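Local coordinates for endo-1,4-beta-xylanase D (Paenibacillus polymyxa, PDB 1W0N), which carries a family 36 carbohydrate-binding module that probably binds xylan in a calcium-dependent way, alongside its xylan-hydrolysing activity, at residues 18-23 and 44-49. Sequence-based numbering, arbitrary orientation.
Sequences ENMKIG and DYVSYS. With CA (calcium ion), chain B.
Tyr-45 lays its ring over Gly-23, whose CA sits 3.8 Å from the ring centroid in a CH-pi contact displaced toward the CE1 and CZ rim. Gly-23 suits the place because any CB would collide with the ring. An alanine in place of Tyr-45 would probably uncover the Gly-23 backbone and leave CE of Lys-21 without the hydroxyl it packs against. Paired N-H...O=C bonds join Gly-23 to Tyr-45 and Lys-21 to Ser-47; the straightest runs from Gly-23 N to Tyr-45 O (3.0 Å, 174° at the hydrogen). On the opposite side of the sheet from Tyr-45, Ile-22 and Val-46 lie side by side.

Met-20, unbranched and apolar, reaches into the core. Met-20 CB rests 3.5 Å from Ser-47 O, and CG, anti to the carbonyl carbon (chi1 -62°), approaches CD1 of Tyr-48. The extended chain then brings SD of Met-20 to 3.7 Å from Val-46 CG2, and CE of Met-20 ends 3.9 Å from Tyr-48 CD1, while the sulfur lies obliquely to the ring, 5.2 Å from its centroid, a Met-aromatic contact. Ile-127 and Val-15 of the facing sheet also touch Met-20. Two residues before it, Glu-18 grips calcium with both carboxylate oxygens, beside Glu-16, Asp-35 and Asp-125. Strand 21-23 is an edge strand, antiparallel to 45-52, of one sheet in a beta-sandwich, next to the calcium site common in such carbohydrate-binding modules.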
ATOM      1  N   GLU A  18      -9.406  -2.775  -2.140  1.00  6.22           N
ATOM      2  CA  GLU A  18     -10.271  -3.732  -2.787  1.00  6.65           C
ATOM      3  C   GLU A  18     -10.890  -3.187  -4.084  1.00  7.13           C
ATOM      4  O   GLU A  18     -11.477  -3.974  -4.830  1.00  8.35           O
ATOM      5  CB  GLU A  18     -11.339  -4.235  -1.814  1.00  7.34           C
ATOM      6  CG  GLU A  18     -12.273  -3.189  -1.217  1.00  7.78           C
ATOM      7  CD  GLU A  18     -11.796  -2.537   0.088  1.00  7.26           C
ATOM      8  OE1 GLU A  18     -10.560  -2.375   0.287  1.00  6.41           O
ATOM      9  OE2 GLU A  18     -12.644  -2.139   0.913  1.00  8.41           O
ATOM     10  N   ASN A  19     -10.749  -1.889  -4.357  1.00  7.28           N
ATOM     11  CA  ASN A  19     -11.201  -1.296  -5.607  1.00  7.86           C
ATOM     12  C   ASN A  19     -10.079  -1.068  -6.620  1.00  7.79           C
ATOM     13  O   ASN A  19     -10.322  -0.546  -7.712  1.00  9.96           O
ATOM     14  CB  ASN A  19     -11.937   0.014  -5.331  1.00  8.83           C
ATOM     15  CG  ASN A  19     -13.221  -0.204  -4.576  1.00  9.73           C
ATOM     16  OD1 ASN A  19     -13.835  -1.280  -4.670  1.00 12.70           O
ATOM     17  ND2 ASN A  19     -13.655   0.803  -3.847  1.00 10.82           N
ATOM     18  N   MET A  20      -8.863  -1.462  -6.276  1.00  6.64           N
ATOM     19  CA  MET A  20      -7.701  -1.306  -7.145  1.00  6.69           C
ATOM     20  C   MET A  20      -7.533  -2.523  -8.043  1.00  6.52           C
ATOM     21  O   MET A  20      -8.178  -3.557  -7.860  1.00  7.60           O
ATOM     22  CB  MET A  20      -6.445  -1.117  -6.279  1.00  6.55           C
ATOM     23  CG  MET A  20      -6.486   0.130  -5.426  1.00  6.71           C
ATOM     24  SD  MET A  20      -4.974   0.224  -4.462  1.00  6.94           S
ATOM     25  CE  MET A  20      -5.349   1.617  -3.392  1.00  7.33           C
ATOM     26  N   LYS A  21      -6.635  -2.407  -9.017  1.00  6.55           N
ATOM     27  CA  LYS A  21      -6.202  -3.560  -9.782  1.00  6.70           C
ATOM     28  C   LYS A  21      -5.355  -4.450  -8.863  1.00  6.62           C
ATOM     29  O   LYS A  21      -4.509  -3.943  -8.126  1.00  7.91           O
ATOM     30  CB  LYS A  21      -5.378  -3.132 -10.990  1.00  8.20           C
ATOM     31  CG  LYS A  21      -4.991  -4.240 -11.893  1.00 11.74           C
ATOM     32  CD  LYS A  21      -4.224  -3.733 -13.093  1.00 17.33           C
ATOM     33  CE  LYS A  21      -3.712  -4.832 -13.976  1.00 22.60           C
ATOM     34  NZ  LYS A  21      -4.804  -5.755 -14.329  1.00 30.44           N
ATOM     35  N   ILE A  22      -5.618  -5.751  -8.889  1.00  6.81           N
ATOM     36  CA  ILE A  22      -4.934  -6.728  -8.050  1.00  7.23           C
ATOM     37  C   ILE A  22      -4.161  -7.623  -8.970  1.00  8.27           C
ATOM     38  O   ILE A  22      -4.734  -8.204  -9.902  1.00 10.52           O
ATOM     39  CB  ILE A  22      -5.944  -7.530  -7.223  1.00  7.93           C
ATOM     40  CG1 ILE A  22      -6.805  -6.633  -6.353  1.00  8.42           C
ATOM     41  CG2 ILE A  22      -5.214  -8.572  -6.384  1.00  9.73           C
ATOM     42  CD1 ILE A  22      -7.973  -7.305  -5.702  1.00 10.65           C
ATOM     43  N   GLY A  23      -2.865  -7.795  -8.737  1.00  8.64           N
ATOM     44  CA  GLY A  23      -2.064  -8.662  -9.551  1.00 10.66           C
ATOM     45  C   GLY A  23      -1.098  -9.492  -8.754  1.00  8.00           C
ATOM     46  O   GLY A  23      -0.933  -9.307  -7.555  1.00  7.63           O
ATOM     47  N   ASP A  44       3.143  -9.927  -6.067  1.00  7.50           N
ATOM     48  CA  ASP A  44       1.833  -9.453  -5.687  1.00  6.59           C
ATOM     49  C   ASP A  44       1.798  -7.935  -5.653  1.00  6.82           C
ATOM     50  O   ASP A  44       2.769  -7.296  -5.241  1.00  7.89           O
ATOM     51  CB  ASP A  44       1.442  -9.995  -4.300  1.00  5.91           C
ATOM     52  CG  ASP A  44       1.099 -11.478  -4.303  1.00  5.43           C
ATOM     53  OD1 ASP A  44       0.813 -12.047  -5.398  1.00  6.56           O
ATOM     54  OD2 ASP A  44       1.087 -12.069  -3.191  1.00  5.64           O
ATOM     55  N   TYR A  45       0.694  -7.335  -6.051  1.00  6.62           N
ATOM     56  CA  TYR A  45       0.555  -5.879  -5.947  1.00  6.92           C
ATOM     57  C   TYR A  45      -0.902  -5.485  -6.011  1.00  6.22           C
ATOM     58  O   TYR A  45      -1.753  -6.237  -6.480  1.00  6.66           O
ATOM     59  CB  TYR A  45       1.338  -5.160  -7.086  1.00  8.96           C
ATOM     60  CG  TYR A  45       0.780  -5.414  -8.475  1.00  9.50           C
ATOM     61  CD1 TYR A  45       1.205  -6.478  -9.247  1.00 11.60           C
ATOM     62  CD2 TYR A  45      -0.196  -4.579  -8.989  1.00 10.97           C
ATOM     63  CE1 TYR A  45       0.681  -6.703 -10.522  1.00 13.33           C
ATOM     64  CE2 TYR A  45      -0.737  -4.798 -10.245  1.00 12.95           C
ATOM     65  CZ  TYR A  45      -0.296  -5.846 -11.041  1.00 13.69           C
ATOM     66  OH  TYR A  45      -0.805  -6.061 -12.268  1.00 16.63           O
ATOM     67  N   VAL A  46      -1.161  -4.237  -5.559  1.00  5.90           N
ATOM     68  CA  VAL A  46      -2.360  -3.508  -5.948  1.00  5.89           C
ATOM     69  C   VAL A  46      -1.931  -2.206  -6.597  1.00  5.79           C
ATOM     70  O   VAL A  46      -0.908  -1.617  -6.209  1.00  6.76           O
ATOM     71  CB  VAL A  46      -3.331  -3.203  -4.773  1.00  6.16           C
ATOM     72  CG1 VAL A  46      -3.960  -4.493  -4.279  1.00  6.97           C
ATOM     73  CG2 VAL A  46      -2.646  -2.468  -3.634  1.00  6.58           C
ATOM     74  N   SER A  47      -2.693  -1.740  -7.584  1.00  6.03           N
ATOM     75  CA  SER A  47      -2.342  -0.501  -8.253  1.00  6.57           C
ATOM     76  C   SER A  47      -3.552   0.196  -8.826  1.00  6.39           C
ATOM     77  O   SER A  47      -4.580  -0.419  -9.109  1.00  7.12           O
ATOM     78  CB  SER A  47      -1.329  -0.734  -9.354  1.00  7.89           C
ATOM     79  OG  SER A  47      -1.880  -1.487 -10.402  1.00 10.00           O
ATOM     80  N   TYR A  48      -3.415   1.506  -9.032  1.00  6.60           N
ATOM     81  CA  TYR A  48      -4.413   2.279  -9.748  1.00  6.96           C
ATOM     82  C   TYR A  48      -3.736   3.563 -10.218  1.00  6.88           C
ATOM     83  O   TYR A  48      -2.630   3.892  -9.807  1.00  8.10           O
ATOM     84  CB  TYR A  48      -5.653   2.572  -8.873  1.00  7.42           C
ATOM     85  CG  TYR A  48      -5.461   3.672  -7.892  1.00  7.29           C
ATOM     86  CD1 TYR A  48      -4.735   3.497  -6.717  1.00  7.66           C
ATOM     87  CD2 TYR A  48      -5.952   4.945  -8.179  1.00  7.99           C
ATOM     88  CE1 TYR A  48      -4.517   4.569  -5.857  1.00  7.73           C
ATOM     89  CE2 TYR A  48      -5.743   6.009  -7.328  1.00  8.11           C
ATOM     90  CZ  TYR A  48      -5.014   5.828  -6.165  1.00  7.68           C
ATOM     91  OH  TYR A  48      -4.783   6.853  -5.299  1.00  8.67           O
ATOM     92  N   SER A  49      -4.414   4.302 -11.108  1.00  7.39           N
ATOM     93  CA  SER A  49      -3.887   5.549 -11.619  1.00  8.07           C
ATOM     94  C   SER A  49      -4.508   6.727 -10.895  1.00  7.35           C
ATOM     95  O   SER A  49      -5.729   6.837 -10.811  1.00  8.27           O
ATOM     96  CB  SER A  49      -4.184   5.670 -13.116  1.00  9.42           C
ATOM     97  OG  SER A  49      -3.493   4.700 -13.824  1.00 21.52           O
TER
HETATM   98 CA    CA B1132     -10.858  -1.341   2.504  1.00  6.09          CA
HETATM   99  O   HOH W   1     -12.802  -1.086   3.916  1.00  9.66           O